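Local coordinates for protein caprin-1 (Homo sapiens, PDB 4WBE) that binds mRNAs and regulates their transport, translation and stability, and is essential for the formation of cytoplasmic stress granules, at residues Q12-T17 against L86-E91; T35-G40 against V44-E49; Y59-P64 against S80-D85. One frame throughout, in Å; residues are numbered along the deposited sequence.

Contact 1: Q12-T17 against L86-E91; sequences QKRLKT and LLEGKE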
ATOM      1  N   GLN A  12       6.769   9.979   4.083  1.00 18.60           N
ATOM      2  CA  GLN A  12       5.367  10.175   3.729  1.00 18.97           C
ATOM      3  C   GLN A  12       5.150  10.244   2.223  1.00 18.31           C
ATOM      4  O   GLN A  12       4.219   9.622   1.704  1.00 17.27           O
ATOM      5  CB  GLN A  12       4.821  11.455   4.362  1.00 24.18           C
ATOM      6  CG  GLN A  12       4.617  11.387   5.857  1.00 27.74           C
ATOM      7  CD  GLN A  12       4.470  12.763   6.476  1.00 34.99           C
ATOM      8  OE1 GLN A  12       4.627  13.781   5.800  1.00 33.86           O
ATOM      9  NE2 GLN A  12       4.161  12.801   7.768  1.00 40.90           N
ATOM     10  N   LYS A  13       6.008  10.997   1.534  1.00 17.58           N
ATOM     11  CA  LYS A  13       5.943  11.139   0.076  1.00 16.78           C
ATOM     12  C   LYS A  13       6.171   9.805  -0.609  1.00 15.57           C
ATOM     13  O   LYS A  13       5.593   9.522  -1.661  1.00 13.40           O
ATOM     14  CB  LYS A  13       6.973  12.163  -0.410  1.00 16.82           C
ATOM     15  CG  LYS A  13       6.665  13.605  -0.003  1.00 20.27           C
ATOM     16  CD  LYS A  13       5.436  14.143  -0.733  1.00 22.84           C
ATOM     17  CE  LYS A  13       5.175  15.613  -0.379  1.00 23.61           C
ATOM     18  NZ  LYS A  13       4.070  16.184  -1.206  1.00 25.95           N
ATOM     19  N   ARG A  14       7.043   8.999  -0.012  1.00 16.73           N
ATOM     20  CA  ARG A  14       7.298   7.653  -0.491  1.00 20.95           C
ATOM     21  C   ARG A  14       6.044   6.778  -0.363  1.00 20.80           C
ATOM     22  O   ARG A  14       5.713   6.016  -1.277  1.00 17.01           O
ATOM     23  CB  ARG A  14       8.467   7.054   0.298  1.00 24.87           C
ATOM     24  CG  ARG A  14       8.724   5.602   0.005  1.00 33.33           C
ATOM     25  CD  ARG A  14      10.182   5.229   0.239  1.00 39.09           C
ATOM     26  NE  ARG A  14      11.029   6.414   0.379  1.00 42.26           N
ATOM     27  CZ  ARG A  14      12.119   6.648  -0.345  1.00 46.18           C
ATOM     28  NH1 ARG A  14      12.509   5.774  -1.262  1.00 46.08           N
ATOM     29  NH2 ARG A  14      12.822   7.755  -0.148  1.00 49.74           N
ATOM     30  N   LEU A  15       5.346   6.893   0.765  1.00 14.29           N
ATOM     31  CA  LEU A  15       4.072   6.195   0.952  1.00 10.77           C
ATOM     32  C   LEU A  15       3.047   6.633  -0.087  1.00  9.31           C
ATOM     33  O   LEU A  15       2.287   5.811  -0.594  1.00 11.17           O
ATOM     34  CB  LEU A  15       3.506   6.451   2.354  1.00 13.91           C
ATOM     35  CG  LEU A  15       4.246   5.849   3.547  1.00 20.11           C
ATOM     36  CD1 LEU A  15       3.503   6.132   4.843  1.00 22.69           C
ATOM     37  CD2 LEU A  15       4.397   4.355   3.347  1.00 23.42           C
ATOM     38  N   LYS A  16       3.012   7.930  -0.376  1.00 13.31           N
ATOM     39  CA  LYS A  16       2.091   8.469  -1.376  1.00 14.97           C
ATOM     40  C   LYS A  16       2.366   7.827  -2.731  1.00 16.69           C
ATOM     41  O   LYS A  16       1.441   7.437  -3.450  1.00 15.80           O
ATOM     42  CB  LYS A  16       2.230  10.001  -1.467  1.00 12.19           C
ATOM     43  CG  LYS A  16       1.284  10.665  -2.481  1.00 14.17           C
ATOM     44  CD  LYS A  16       1.387  12.201  -2.474  1.00 16.81           C
ATOM     45  CE  LYS A  16       2.580  12.722  -3.265  1.00 20.80           C
ATOM     46  NZ  LYS A  16       2.364  12.607  -4.744  1.00 17.38           N
ATOM     47  N   THR A  17       3.646   7.721  -3.067  1.00 15.31           N
ATOM     48  CA  THR A  17       4.059   7.101  -4.316  1.00 14.65           C
ATOM     49  C   THR A  17       3.665   5.633  -4.358  1.00 13.30           C
ATOM     50  O   THR A  17       3.209   5.142  -5.397  1.00 10.91           O
ATOM     51  CB  THR A  17       5.577   7.264  -4.542  1.00 14.40           C
ATOM     52  OG1 THR A  17       5.905   8.656  -4.510  1.00 14.95           O
ATOM     53  CG2 THR A  17       5.995   6.686  -5.885  1.00 13.99           C
ATOM     54  N   LEU A  86      12.237  -0.385  -5.955  1.00 15.65           N
ATOM     55  CA  LEU A  86      11.681   0.346  -7.096  1.00 14.16           C
ATOM     56  C   LEU A  86      11.732   1.857  -6.874  1.00 16.81           C
ATOM     57  O   LEU A  86      12.153   2.608  -7.756  1.00 18.54           O
ATOM     58  CB  LEU A  86      10.255  -0.095  -7.431  1.00 14.12           C
ATOM     59  CG  LEU A  86       9.732   0.694  -8.643  1.00 20.52           C
ATOM     60  CD1 LEU A  86       9.245  -0.207  -9.738  1.00 21.80           C
ATOM     61  CD2 LEU A  86       8.640   1.667  -8.226  1.00 23.52           C
ATOM     62  N   LEU A  87      11.294   2.296  -5.698  1.00 18.66           N
ATOM     63  CA  LEU A  87      11.299   3.714  -5.346  1.00 24.60           C
ATOM     64  C   LEU A  87      12.705   4.313  -5.428  1.00 26.02           C
ATOM     65  O   LEU A  87      12.871   5.476  -5.798  1.00 26.66           O
ATOM     66  CB  LEU A  87      10.700   3.913  -3.955  1.00 25.34           C
ATOM     67  CG  LEU A  87       9.239   3.468  -3.901  1.00 27.61           C
ATOM     68  CD1 LEU A  87       8.756   3.316  -2.480  1.00 30.22           C
ATOM     69  CD2 LEU A  87       8.375   4.466  -4.640  1.00 27.12           C
ATOM     70  N   GLU A  88      13.706   3.514  -5.064  1.00 25.95           N
ATOM     71  CA  GLU A  88      15.099   3.951  -5.095  1.00 26.21           C
ATOM     72  C   GLU A  88      15.690   3.780  -6.485  1.00 28.32           C
ATOM     73  O   GLU A  88      16.771   4.295  -6.773  1.00 32.50           O
ATOM     74  CB  GLU A  88      15.927   3.163  -4.079  1.00 27.44           C
ATOM     75  CG  GLU A  88      15.538   3.429  -2.635  1.00 32.92           C
ATOM     76  CD  GLU A  88      15.948   4.819  -2.183  1.00 38.89           C
ATOM     77  OE1 GLU A  88      17.078   5.239  -2.511  1.00 41.75           O
ATOM     78  OE2 GLU A  88      15.139   5.496  -1.517  1.00 38.54           O
ATOM     79  N   GLY A  89      14.969   3.064  -7.348  1.00 17.18           N
ATOM     80  CA  GLY A  89      15.432   2.823  -8.701  1.00 15.71           C
ATOM     81  C   GLY A  89      16.770   2.111  -8.705  1.00 22.00           C
ATOM     82  O   GLY A  89      17.689   2.490  -9.432  1.00 23.61           O
ATOM     83  N   LYS A  90      16.880   1.062  -7.898  1.00 29.37           N
ATOM     84  CA  LYS A  90      18.159   0.380  -7.732  1.00 33.48           C
ATOM     85  C   LYS A  90      18.634  -0.348  -8.978  1.00 37.68           C
ATOM     86  O   LYS A  90      17.830  -0.905  -9.729  1.00 34.07           O
ATOM     87  CB  LYS A  90      18.092  -0.623  -6.575  1.00 36.13           C
ATOM     88  CG  LYS A  90      17.731  -0.036  -5.226  1.00 40.82           C
ATOM     89  CD  LYS A  90      18.876   0.831  -4.732  1.00 45.17           C
ATOM     90  CE  LYS A  90      19.054   0.732  -3.228  1.00 51.77           C
ATOM     91  NZ  LYS A  90      19.726  -0.550  -2.831  1.00 55.77           N
ATOM     92  N   GLU A  91      19.952  -0.350  -9.174  1.00 34.58           N
ATOM     93  CA  GLU A  91      20.585  -1.169 -10.199  1.00 37.60           C
ATOM     94  C   GLU A  91      20.714  -2.592  -9.684  1.00 40.57           C
ATOM     95  O   GLU A  91      21.815  -3.113  -9.531  1.00 41.00           O
ATOM     96  CB  GLU A  91      21.964  -0.625 -10.581  1.00 40.18           C
ATOM     97  CG  GLU A  91      21.953   0.532 -11.571  1.00 47.57           C
ATOM     98  CD  GLU A  91      21.773   0.062 -13.013  1.00 55.83           C
ATOM     99  OE1 GLU A  91      21.891   0.899 -13.933  1.00 61.43           O
ATOM    100  OE2 GLU A  91      21.534  -1.146 -13.233  1.00 55.91           O
TER
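Arg14 of helix 2-27 reaches across to the end of helix 77-88, and its length serves two neighbours in turn. With CG anti to the backbone N (chi1 173°), CG sits beside the carbonyl carbon, and the chain runs out from CB to Leu87. Arg14 CG meets Leu87 CD1 at 3.4 Å, and CD stays against the same methyl. The bend at chi3 then turns the guanidinium to Glu88, where Arg14 NH1 donates to Glu88 OE2 at 2.7 Å in a salt bridge. The two planes are only 14° apart, yet the bond is bent, with an N-H...O angle of 131°, and OE2 is met on its anti side. This is thus a short but imperfectly directed pairing. Arg14 NE forms a salt bridge of its own with Glu11 of the second subunit, and one guanidinium joins carboxylates from two chains. With alanine at this position, Glu88 and Glu11 of the second subunit would probably each lose their cationic mate, and Leu87 CD1 the chain lying against it.

One turn on, Thr17 CG2 presses on Leu87 CD2 at 3.5 Å, tighter than usual, so that the leucine fork is held between Arg14 and Thr17. Thr17 OG1 turns back to Lys13 O (3.0 Å), which also accepts from Thr17 N on its opposite face. Leu87 packs on Val18 as well. This helix-helix contact within the caprin-1 dimerization domain joins a predicted coiled-coil helix to helix 77-88, which Gly89, with positive phi, ends in a Schellman motif.

Contact 2: T35-G40 against V44-E49; sequences TDLKQG and VPILSE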
ATOM      1  N   THR A  35      -5.069  -1.207 -23.359  1.00 33.38           N
ATOM      2  CA  THR A  35      -5.221  -0.778 -24.739  1.00 39.43           C
ATOM      3  C   THR A  35      -4.880   0.697 -24.891  1.00 37.13           C
ATOM      4  O   THR A  35      -4.085   1.073 -25.754  1.00 37.93           O
ATOM      5  CB  THR A  35      -6.661  -1.002 -25.242  1.00 44.40           C
ATOM      6  OG1 THR A  35      -6.946  -2.406 -25.282  1.00 47.46           O
ATOM      7  CG2 THR A  35      -6.835  -0.415 -26.633  1.00 49.13           C
ATOM      8  N   ASP A  36      -5.480   1.527 -24.042  1.00 41.12           N
ATOM      9  CA  ASP A  36      -5.243   2.964 -24.079  1.00 40.92           C
ATOM     10  C   ASP A  36      -3.764   3.338 -23.900  1.00 39.71           C
ATOM     11  O   ASP A  36      -3.278   4.267 -24.542  1.00 43.00           O
ATOM     12  CB  ASP A  36      -6.087   3.666 -23.013  1.00 37.56           C
ATOM     13  CG  ASP A  36      -7.581   3.573 -23.283  1.00 43.29           C
ATOM     14  OD1 ASP A  36      -7.969   3.223 -24.418  1.00 50.15           O
ATOM     15  OD2 ASP A  36      -8.365   3.859 -22.354  1.00 41.65           O
ATOM     16  N   LEU A  37      -3.056   2.622 -23.029  1.00 32.49           N
ATOM     17  CA  LEU A  37      -1.647   2.921 -22.761  1.00 32.23           C
ATOM     18  C   LEU A  37      -0.718   2.497 -23.893  1.00 35.07           C
ATOM     19  O   LEU A  37       0.246   3.192 -24.222  1.00 34.38           O
ATOM     20  CB  LEU A  37      -1.190   2.259 -21.454  1.00 27.93           C
ATOM     21  CG  LEU A  37      -1.792   2.811 -20.161  1.00 29.08           C
ATOM     22  CD1 LEU A  37      -1.192   2.113 -18.949  1.00 28.55           C
ATOM     23  CD2 LEU A  37      -1.604   4.319 -20.059  1.00 27.18           C
ATOM     24  N   LYS A  38      -1.020   1.357 -24.495  1.00 39.89           N
ATOM     25  CA  LYS A  38      -0.180   0.827 -25.562  1.00 44.11           C
ATOM     26  C   LYS A  38      -0.288   1.649 -26.846  1.00 50.57           C
ATOM     27  O   LYS A  38       0.659   1.710 -27.630  1.00 54.28           O
ATOM     28  CB  LYS A  38      -0.502  -0.645 -25.826  1.00 43.97           C
ATOM     29  CG  LYS A  38       0.176  -1.612 -24.866  1.00 46.55           C
ATOM     30  CD  LYS A  38      -0.090  -3.047 -25.277  1.00 49.75           C
ATOM     31  CE  LYS A  38      -1.562  -3.372 -25.123  1.00 52.41           C
ATOM     32  NZ  LYS A  38      -1.863  -4.792 -25.467  1.00 55.25           N
ATOM     33  N   GLN A  39      -1.443   2.277 -27.056  1.00 57.08           N
ATOM     34  CA  GLN A  39      -1.648   3.145 -28.217  1.00 63.14           C
ATOM     35  C   GLN A  39      -1.287   4.619 -27.978  1.00 61.63           C
ATOM     36  O   GLN A  39      -0.772   5.297 -28.875  1.00 63.87           O
ATOM     37  CB  GLN A  39      -3.077   2.990 -28.769  1.00 69.54           C
ATOM     38  CG  GLN A  39      -4.082   4.086 -28.408  1.00 74.27           C
ATOM     39  CD  GLN A  39      -4.534   4.895 -29.618  1.00 80.32           C
ATOM     40  OE1 GLN A  39      -4.339   4.486 -30.761  1.00 83.34           O
ATOM     41  NE2 GLN A  39      -5.178   6.024 -29.367  1.00 80.56           N
ATOM     42  N   GLY A  40      -1.565   5.118 -26.776  1.00 57.98           N
ATOM     43  CA  GLY A  40      -1.236   6.492 -26.448  1.00 54.53           C
ATOM     44  C   GLY A  40      -2.372   7.442 -26.764  1.00 57.63           C
ATOM     45  O   GLY A  40      -3.517   7.017 -26.923  1.00 59.40           O
ATOM     46  N   VAL A  44       1.039   8.032 -30.077  1.00 51.36           N
ATOM     47  CA  VAL A  44       2.297   7.895 -29.341  1.00 49.83           C
ATOM     48  C   VAL A  44       2.114   7.084 -28.060  1.00 46.85           C
ATOM     49  O   VAL A  44       1.609   7.592 -27.057  1.00 45.48           O
ATOM     50  CB  VAL A  44       2.885   9.276 -28.990  1.00 47.70           C
ATOM     51  CG1 VAL A  44       4.203   9.131 -28.240  1.00 41.63           C
ATOM     52  CG2 VAL A  44       3.068  10.102 -30.247  1.00 52.24           C
ATOM     53  N   PRO A  45       2.549   5.815 -28.092  1.00 47.45           N
ATOM     54  CA  PRO A  45       2.377   4.852 -26.999  1.00 45.44           C
ATOM     55  C   PRO A  45       2.976   5.315 -25.676  1.00 38.45           C
ATOM     56  O   PRO A  45       4.039   5.940 -25.649  1.00 38.71           O
ATOM     57  CB  PRO A  45       3.142   3.621 -27.498  1.00 46.43           C
ATOM     58  CG  PRO A  45       3.170   3.762 -28.985  1.00 49.27           C
ATOM     59  CD  PRO A  45       3.287   5.233 -29.225  1.00 49.33           C
ATOM     60  N   ILE A  46       2.270   5.031 -24.591  1.00 36.58           N
ATOM     61  CA  ILE A  46       2.807   5.235 -23.254  1.00 32.51           C
ATOM     62  C   ILE A  46       3.621   4.005 -22.841  1.00 32.41           C
ATOM     63  O   ILE A  46       4.704   4.134 -22.270  1.00 32.57           O
ATOM     64  CB  ILE A  46       1.712   5.587 -22.234  1.00 32.12           C
ATOM     65  CG1 ILE A  46       0.966   6.838 -22.701  1.00 30.81           C
ATOM     66  CG2 ILE A  46       2.317   5.824 -20.848  1.00 29.92           C
ATOM     67  CD1 ILE A  46      -0.329   7.103 -21.968  1.00 30.46           C
ATOM     68  N   LEU A  47       3.089   2.818 -23.134  1.00 38.59           N
ATOM     69  CA  LEU A  47       3.770   1.559 -22.831  1.00 40.53           C
ATOM     70  C   LEU A  47       3.847   0.657 -24.057  1.00 43.11           C
ATOM     71  O   LEU A  47       2.946   0.657 -24.889  1.00 48.81           O
ATOM     72  CB  LEU A  47       3.024   0.804 -21.726  1.00 38.87           C
ATOM     73  CG  LEU A  47       2.983   1.400 -20.328  1.00 40.25           C
ATOM     74  CD1 LEU A  47       2.307   0.442 -19.359  1.00 40.34           C
ATOM     75  CD2 LEU A  47       4.385   1.725 -19.854  1.00 40.89           C
ATOM     76  N   SER A  48       4.935  -0.099 -24.173  1.00 37.22           N
ATOM     77  CA  SER A  48       4.991  -1.200 -25.122  1.00 37.56           C
ATOM     78  C   SER A  48       4.365  -2.399 -24.431  1.00 41.19           C
ATOM     79  O   SER A  48       4.182  -2.385 -23.212  1.00 36.95           O
ATOM     80  CB  SER A  48       6.440  -1.521 -25.498  1.00 39.12           C
ATOM     81  OG  SER A  48       7.139  -2.067 -24.397  1.00 35.24           O
ATOM     82  N   GLU A  49       4.035  -3.432 -25.198  1.00 43.61           N
ATOM     83  CA  GLU A  49       3.487  -4.652 -24.622  1.00 43.71           C
ATOM     84  C   GLU A  49       4.524  -5.299 -23.707  1.00 39.38           C
ATOM     85  O   GLU A  49       4.187  -5.910 -22.695  1.00 38.14           O
ATOM     86  CB  GLU A  49       3.058  -5.619 -25.731  1.00 48.30           C
ATOM     87  CG  GLU A  49       2.514  -6.961 -25.247  1.00 49.87           C
ATOM     88  CD  GLU A  49       1.240  -6.845 -24.424  1.00 52.94           C
ATOM     89  OE1 GLU A  49       0.274  -6.203 -24.886  1.00 53.36           O
ATOM     90  OE2 GLU A  49       1.197  -7.424 -23.319  1.00 53.18           O
TER
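Leu37, in the last turn of helix 31-39, lays its CD2 methyl against Ile46 CD1 at 3.6 Å, while CD1 lies against Leu47 CD1 at 3.9 Å. The motif is a tight helix-loop-helix connection: the chain leaves helix 31-39 at Gly40, turns, and folds back over the helix end before Ser48, as N-cap, starts helix 49-62 by capping Glu51 N. Leu37 and Leu47 run side by side and point the same way, whereas Ile46 comes in at a slant. Leu47 carries the small apolar cluster inward, onto Leu52 and Leu55 of helix 49-62 and Ile105 and Val109 of helix 99-111.

Beside this cluster the backbone supplies the polar grip: Leu37 O accepts two bonds from the returning chain. Ile46 N, 2.8 Å from Leu37 O, arrives nearly along the C=O axis, and Leu47 N comes from well above the carbonyl plane, though its N-H points straight at the oxygen (165°). Two successive amides on one oxygen fix how the loop sits on the helix end. Two C-H...O contacts flank them, Lys38 CA to Leu47 O at 3.2 Å and Gly40 CA to Val44 O at 3.1 Å. A CB on Gly40, which has positive phi, would point straight into Val44 O, and at these backbone angles also against the carbonyl O of Gln39, which accounts for the glycine. Pro45 CB rests on Lys38 O.

Lys38 closes the outer margin. Its aliphatic part passes Leu47 O and also touches Leu52, and a bend at chi3 (-66°) brings the amine round to Glu49, whose own chain bends at chi2. There Lys38 NZ forms a salt bridge with Glu49 OE1 at 2.6 Å, nearly in line with the C-O bond.

Contact 3: Y59-P64 against S80-D85; sequences YKLVDP and SIHLWD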
ATOM      1  N   TYR A  59       3.897  -6.716 -10.507  1.00 23.40           N
ATOM      2  CA  TYR A  59       2.637  -6.732  -9.775  1.00 20.72           C
ATOM      3  C   TYR A  59       2.522  -7.964  -8.884  1.00 22.53           C
ATOM      4  O   TYR A  59       2.110  -7.866  -7.731  1.00 19.59           O
ATOM      5  CB  TYR A  59       1.469  -6.746 -10.766  1.00 22.73           C
ATOM      6  CG  TYR A  59       0.108  -6.833 -10.106  1.00 26.58           C
ATOM      7  CD1 TYR A  59      -0.311  -5.884  -9.185  1.00 21.83           C
ATOM      8  CD2 TYR A  59      -0.728  -7.920 -10.359  1.00 30.54           C
ATOM      9  CE1 TYR A  59      -1.558  -5.981  -8.572  1.00 23.19           C
ATOM     10  CE2 TYR A  59      -1.966  -8.036  -9.747  1.00 29.70           C
ATOM     11  CZ  TYR A  59      -2.375  -7.063  -8.853  1.00 29.32           C
ATOM     12  OH  TYR A  59      -3.606  -7.178  -8.247  1.00 29.74           O
ATOM     13  N   LYS A  60       2.899  -9.119  -9.427  1.00 17.81           N
ATOM     14  CA  LYS A  60       2.871 -10.376  -8.686  1.00 24.27           C
ATOM     15  C   LYS A  60       3.792 -10.335  -7.461  1.00 23.83           C
ATOM     16  O   LYS A  60       3.486 -10.915  -6.423  1.00 20.36           O
ATOM     17  CB  LYS A  60       3.243 -11.547  -9.610  1.00 25.75           C
ATOM     18  CG  LYS A  60       2.348 -11.659 -10.834  1.00 30.62           C
ATOM     19  CD  LYS A  60       2.416 -13.049 -11.476  1.00 32.67           C
ATOM     20  CE  LYS A  60       3.791 -13.337 -12.045  1.00 33.56           C
ATOM     21  NZ  LYS A  60       3.782 -14.477 -13.002  1.00 36.64           N
ATOM     22  N   LEU A  61       4.924  -9.650  -7.598  1.00 20.96           N
ATOM     23  CA  LEU A  61       5.915  -9.571  -6.527  1.00 20.94           C
ATOM     24  C   LEU A  61       5.493  -8.678  -5.370  1.00 20.77           C
ATOM     25  O   LEU A  61       5.822  -8.951  -4.216  1.00 19.86           O
ATOM     26  CB  LEU A  61       7.244  -9.072  -7.086  1.00 20.81           C
ATOM     27  CG  LEU A  61       7.851  -9.967  -8.169  1.00 23.75           C
ATOM     28  CD1 LEU A  61       9.179  -9.397  -8.617  1.00 27.19           C
ATOM     29  CD2 LEU A  61       8.012 -11.398  -7.648  1.00 24.81           C
ATOM     30  N   VAL A  62       4.777  -7.602  -5.670  1.00 20.72           N
ATOM     31  CA  VAL A  62       4.422  -6.655  -4.625  1.00 14.96           C
ATOM     32  C   VAL A  62       2.998  -6.829  -4.118  1.00 17.04           C
ATOM     33  O   VAL A  62       2.639  -6.280  -3.075  1.00 17.29           O
ATOM     34  CB  VAL A  62       4.699  -5.194  -5.043  1.00 15.23           C
ATOM     35  CG1 VAL A  62       6.177  -5.011  -5.304  1.00 15.17           C
ATOM     36  CG2 VAL A  62       3.887  -4.819  -6.276  1.00 15.79           C
ATOM     37  N   ASP A  63       2.200  -7.612  -4.833  1.00 20.60           N
ATOM     38  CA  ASP A  63       0.856  -7.940  -4.363  1.00 20.75           C
ATOM     39  C   ASP A  63       0.667  -9.457  -4.375  1.00 23.67           C
ATOM     40  O   ASP A  63      -0.162  -9.982  -5.111  1.00 22.71           O
ATOM     41  CB  ASP A  63      -0.185  -7.245  -5.255  1.00 25.29           C
ATOM     42  CG  ASP A  63      -1.588  -7.335  -4.701  1.00 26.80           C
ATOM     43  OD1 ASP A  63      -1.738  -7.506  -3.474  1.00 26.84           O
ATOM     44  OD2 ASP A  63      -2.543  -7.177  -5.485  1.00 29.77           O
ATOM     45  N   PRO A  64       1.428 -10.171  -3.527  1.00 21.44           N
ATOM     46  CA  PRO A  64       1.381 -11.635  -3.599  1.00 19.29           C
ATOM     47  C   PRO A  64       0.072 -12.208  -3.082  1.00 19.45           C
ATOM     48  O   PRO A  64      -0.548 -11.638  -2.181  1.00 18.27           O
ATOM     49  CB  PRO A  64       2.544 -12.068  -2.691  1.00 19.96           C
ATOM     50  CG  PRO A  64       2.719 -10.936  -1.718  1.00 16.26           C
ATOM     51  CD  PRO A  64       2.383  -9.691  -2.508  1.00 19.20           C
ATOM     52  N   SER A  80       7.811  -5.749   0.430  1.00 13.83           N
ATOM     53  CA  SER A  80       8.257  -4.473   0.990  1.00 14.62           C
ATOM     54  C   SER A  80       9.605  -4.055   0.407  1.00 14.62           C
ATOM     55  O   SER A  80       9.836  -2.876   0.116  1.00 14.69           O
ATOM     56  CB  SER A  80       8.309  -4.522   2.527  1.00 17.69           C
ATOM     57  OG  SER A  80       9.336  -5.370   3.004  1.00 16.82           O
ATOM     58  N   ILE A  81      10.496  -5.028   0.250  1.00 18.13           N
ATOM     59  CA  ILE A  81      11.815  -4.786  -0.326  1.00 20.56           C
ATOM     60  C   ILE A  81      11.742  -4.462  -1.827  1.00 18.66           C
ATOM     61  O   ILE A  81      12.430  -3.561  -2.303  1.00 17.93           O
ATOM     62  CB  ILE A  81      12.761  -5.977  -0.046  1.00 21.14           C
ATOM     63  CG1 ILE A  81      12.944  -6.153   1.466  1.00 24.67           C
ATOM     64  CG2 ILE A  81      14.110  -5.779  -0.723  1.00 23.74           C
ATOM     65  CD1 ILE A  81      13.628  -7.451   1.862  1.00 28.02           C
ATOM     66  N   HIS A  82      10.910  -5.197  -2.562  1.00 15.46           N
ATOM     67  CA  HIS A  82      10.663  -4.913  -3.974  1.00 16.95           C
ATOM     68  C   HIS A  82      10.162  -3.480  -4.174  1.00 13.60           C
ATOM     69  O   HIS A  82      10.630  -2.767  -5.060  1.00 14.04           O
ATOM     70  CB  HIS A  82       9.625  -5.879  -4.535  1.00 19.21           C
ATOM     71  CG  HIS A  82      10.126  -7.278  -4.701  1.00 22.88           C
ATOM     72  ND1 HIS A  82      11.311  -7.574  -5.343  1.00 21.66           N
ATOM     73  CD2 HIS A  82       9.605  -8.465  -4.308  1.00 20.91           C
ATOM     74  CE1 HIS A  82      11.495  -8.881  -5.336  1.00 23.41           C
ATOM     75  NE2 HIS A  82      10.476  -9.445  -4.718  1.00 21.83           N
ATOM     76  N   LEU A  83       9.200  -3.071  -3.351  1.00 11.65           N
ATOM     77  CA  LEU A  83       8.656  -1.724  -3.424  1.00 15.87           C
ATOM     78  C   LEU A  83       9.723  -0.678  -3.132  1.00 16.23           C
ATOM     79  O   LEU A  83       9.836   0.323  -3.841  1.00 14.79           O
ATOM     80  CB  LEU A  83       7.506  -1.567  -2.429  1.00 13.09           C
ATOM     81  CG  LEU A  83       6.175  -2.175  -2.864  1.00 17.63           C
ATOM     82  CD1 LEU A  83       5.158  -2.074  -1.744  1.00 14.16           C
ATOM     83  CD2 LEU A  83       5.669  -1.483  -4.119  1.00 16.15           C
ATOM     84  N   TRP A  84      10.493  -0.908  -2.075  1.00 17.84           N
ATOM     85  CA  TRP A  84      11.540   0.032  -1.684  1.00 18.11           C
ATOM     86  C   TRP A  84      12.602   0.165  -2.772  1.00 16.11           C
ATOM     87  O   TRP A  84      13.037   1.275  -3.102  1.00 18.12           O
ATOM     88  CB  TRP A  84      12.189  -0.383  -0.358  1.00 15.12           C
ATOM     89  CG  TRP A  84      13.089   0.679   0.187  1.00 19.90           C
ATOM     90  CD1 TRP A  84      12.722   1.750   0.961  1.00 16.58           C
ATOM     91  CD2 TRP A  84      14.499   0.793  -0.008  1.00 20.13           C
ATOM     92  NE1 TRP A  84      13.821   2.515   1.259  1.00 20.35           N
ATOM     93  CE2 TRP A  84      14.925   1.951   0.675  1.00 22.38           C
ATOM     94  CE3 TRP A  84      15.447   0.025  -0.688  1.00 24.38           C
ATOM     95  CZ2 TRP A  84      16.258   2.357   0.694  1.00 31.64           C
ATOM     96  CZ3 TRP A  84      16.766   0.430  -0.668  1.00 31.72           C
ATOM     97  CH2 TRP A  84      17.161   1.586   0.017  1.00 34.91           C
ATOM     98  N   ASP A  85      13.031  -0.975  -3.307  1.00 15.31           N
ATOM     99  CA  ASP A  85      14.012  -0.989  -4.384  1.00 14.65           C
ATOM    100  C   ASP A  85      13.519  -0.241  -5.628  1.00 17.22           C
ATOM    101  O   ASP A  85      14.298   0.441  -6.295  1.00 15.65           O
ATOM    102  CB  ASP A  85      14.377  -2.425  -4.761  1.00 17.49           C
ATOM    103  CG  ASP A  85      15.270  -3.097  -3.730  1.00 20.16           C
ATOM    104  OD1 ASP A  85      15.842  -2.378  -2.897  1.00 19.08           O
ATOM    105  OD2 ASP A  85      15.402  -4.342  -3.762  1.00 21.77           O
TER
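Leu61, in the last turn of helix 49-62, covers one face of the His82 imidazole. Its CB stands 4.1 Å from the ring centroid, 28° off the normal, in a CH-pi contact, and is nearest to His82 CD2 at 3.7 Å. CD1 lies over the same face but out toward the rim, by CE1 and NE2, so two atoms of the leucine share that face. A hydrogen bond between His82 ND1 and Tyr99 OH probably helps fix the ring's rotation.

Val62 follows, its side chain directed toward helix 77-88. With CG1 anti to the carbonyl carbon (chi1 -62°), that methyl wedges between two residues of this helix, touching His82 CB at 3.6 Å and Leu83 CG at 3.7 Å. Its CB is also close to Leu83 CD2. Asp63 then leaves helical geometry, and Pro64 packs on Tyr76.

The pairing thus joins the end of helix 49-62 to the middle of helix 77-88. Helix 2-27 completes the packing, with Leu25 on Val62 and Leu21 on Leu83; Leu83 also meets Leu19 of the second subunit, and Leu61 touches Cys95, between strands 93-94 and 97-98.

The three contacts tie together the all-helical HR-1 domain of caprin-1, within the family's dimerization domain. Contacts 1 and 3 share helix 77-88, their centres 11 Å apart, and touch where Lys90 packs on Trp84. Contact 1 joins helix 2-27 to the end of that helix, contact 3 brings in helix 49-62, and both reach the second subunit. Contact 2 lies about 24 Å from each, centre to centre, on the opposite side of the chain's centre, and meets no other chain of the assembly. Along the sequence, contact 1 spans the longest separation and encloses the other two, contact 2 closing before contact 3 opens. Local turn and dimer-facing helices thus occupy opposite sides of the domain.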